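Local coordinates for nitrilotriacetate monooxygenase (Burkholderia pseudomallei, PDB 3SDO), which oxidises nitrilotriacetate with molecular oxygen as a flavin-dependent monooxygenase of the bacterial luciferase-like family, at the interface of chains A and B. Residues are numbered along the deposited sequence; one frame, centred on the assembly and turned at random. Chains: chain A/B, Nitrilotriacetate monooxygenase.

The interface of chains A and B. Residues chain A 111, 204-207; chain B 73-77.
A:Asn205 meets B:Arg76 where the loop 204-207 of chain A runs against the segment after helix 71-74 of chain B. This patch has a twin across the two-fold interface of the deposited dimer, which may or may not be the biological one. The amide N of B:Arg76 pins the main chains together, donating to the carbonyl O of A:Asn205 at 3.0 Å, nearly along the C=O axis (162°). Packing is close around this bond. B:Asn75 turns the OD1/ND2 end of its amide to N of A:Arg207, with CA of A:Ile206 to one side of the amide plane, 3.8 Å from CG; OD1 receives a bent, weak hydrogen bond from that N, and ND2 is held within chain B by O of B:Leu74. Next to it, CG1 of A:Ile206, anti to the backbone N (chi1 -173°), carries CD1 to 3.5 Å from the carbonyl O of B:Arg76, which CB also touches.

Beyond A:Asn205 the contact is looser and bridged by water. ND2 of A:Asn205 lies toward the rim of one face of the A:Arg111 guanidinium, 3.5 Å above its plane, and reaches chain B through water 2, which also meets O of B:Phe73. NH1 of B:Arg76 sits over the centre of the B:Phe73 ring, which may help keep like charges apart: its NE is 4.9 Å from NH2 of A:Arg111. Water 1 lies in the A:Arg111 guanidinium plane, paired with NE and NH2, and links them to OD1 of A:Asn205 and, at 2.7 Å, to the carbonyl O of B:Arg76.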
# COMPACT_ATOMS: atom_id res chain seq x y z
N ARG A 111 -5.37 -3.02 9.48
CA ARG A 111 -6.36 -2.43 8.57
C ARG A 111 -5.94 -2.52 7.12
O ARG A 111 -6.75 -2.86 6.27
CB ARG A 111 -6.62 -0.95 8.89
CG ARG A 111 -7.39 -0.65 10.17
CD ARG A 111 -7.76 0.82 10.24
NE ARG A 111 -8.78 1.17 9.25
CZ ARG A 111 -8.90 2.36 8.66
NH1 ARG A 111 -8.05 3.35 8.91
NH2 ARG A 111 -9.88 2.55 7.80
N LEU A 204 -11.01 -3.71 15.62
CA LEU A 204 -10.74 -3.27 14.26
C LEU A 204 -12.04 -2.84 13.57
O LEU A 204 -13.13 -3.35 13.92
CB LEU A 204 -10.11 -4.42 13.47
CG LEU A 204 -9.30 -4.03 12.23
CD1 LEU A 204 -8.10 -3.12 12.58
CD2 LEU A 204 -8.80 -5.27 11.52
N ASN A 205 -11.92 -1.94 12.59
CA ASN A 205 -13.08 -1.42 11.84
C ASN A 205 -13.20 -2.00 10.43
O ASN A 205 -13.71 -1.35 9.51
CB ASN A 205 -13.12 0.12 11.84
CG ASN A 205 -11.90 0.74 11.20
OD1 ASN A 205 -10.97 0.05 10.79
ND2 ASN A 205 -11.91 2.07 11.11
N ILE A 206 -12.78 -3.25 10.27
CA ILE A 206 -13.00 -3.99 9.04
C ILE A 206 -13.10 -5.48 9.37
O ILE A 206 -12.47 -5.97 10.32
CB ILE A 206 -11.92 -3.70 8.00
CG1 ILE A 206 -12.27 -4.36 6.66
CG2 ILE A 206 -10.54 -4.16 8.52
CD1 ILE A 206 -11.35 -3.92 5.50
N ARG A 207 -13.92 -6.17 8.58
CA ARG A 207 -14.24 -7.58 8.82
C ARG A 207 -13.15 -8.52 8.31
O ARG A 207 -12.13 -8.08 7.73
CB ARG A 207 -15.57 -7.92 8.14
CG ARG A 207 -15.56 -7.79 6.61
CD ARG A 207 -16.70 -8.57 6.02
NE ARG A 207 -16.50 -10.00 6.25
CZ ARG A 207 -17.46 -10.91 6.27
NH1 ARG A 207 -18.73 -10.55 6.05
NH2 ARG A 207 -17.15 -12.19 6.50
N PHE B 73 -18.95 3.38 10.17
CA PHE B 73 -17.77 3.45 11.03
C PHE B 73 -17.41 2.07 11.59
O PHE B 73 -16.24 1.80 11.87
CB PHE B 73 -17.98 4.48 12.14
CG PHE B 73 -17.82 5.91 11.68
CD1 PHE B 73 -18.75 6.50 10.84
CD2 PHE B 73 -16.75 6.68 12.12
CE1 PHE B 73 -18.61 7.83 10.42
CE2 PHE B 73 -16.61 8.02 11.72
CZ PHE B 73 -17.53 8.59 10.86
N LEU B 74 -18.40 1.20 11.72
CA LEU B 74 -18.20 -0.18 12.17
C LEU B 74 -17.39 -1.04 11.19
O LEU B 74 -16.68 -1.94 11.58
CB LEU B 74 -19.55 -0.86 12.40
CG LEU B 74 -20.31 -0.33 13.62
CD1 LEU B 74 -21.79 -0.74 13.61
CD2 LEU B 74 -19.62 -0.79 14.89
N ASN B 75 -17.54 -0.77 9.90
CA ASN B 75 -16.88 -1.58 8.90
C ASN B 75 -16.73 -0.80 7.60
O ASN B 75 -17.71 -0.50 6.96
CB ASN B 75 -17.64 -2.90 8.65
CG ASN B 75 -16.75 -4.09 8.77
OD1 ASN B 75 -16.33 -4.66 7.78
ND2 ASN B 75 -16.42 -4.46 10.01
N ARG B 76 -15.49 -0.51 7.24
CA ARG B 76 -15.13 0.29 6.07
C ARG B 76 -13.78 -0.21 5.53
O ARG B 76 -13.03 -0.90 6.23
CB ARG B 76 -15.05 1.79 6.46
CG ARG B 76 -14.02 2.12 7.56
CD ARG B 76 -14.25 3.46 8.25
NE ARG B 76 -14.33 4.60 7.34
CZ ARG B 76 -14.81 5.81 7.67
NH1 ARG B 76 -15.24 6.05 8.90
NH2 ARG B 76 -14.86 6.78 6.76
N PHE B 77 -13.48 0.13 4.27
CA PHE B 77 -12.20 -0.18 3.68
C PHE B 77 -11.19 0.80 4.27
O PHE B 77 -11.56 1.84 4.85
CB PHE B 77 -12.23 -0.05 2.16
CG PHE B 77 -12.98 -1.17 1.45
CD1 PHE B 77 -12.47 -2.46 1.43
CD2 PHE B 77 -14.17 -0.92 0.80
CE1 PHE B 77 -13.13 -3.47 0.79
CE2 PHE B 77 -14.85 -1.93 0.15
CZ PHE B 77 -14.34 -3.22 0.14
O HOH W 1 -11.04 -0.06 7.83
O HOH W 2 -14.31 3.38 12.35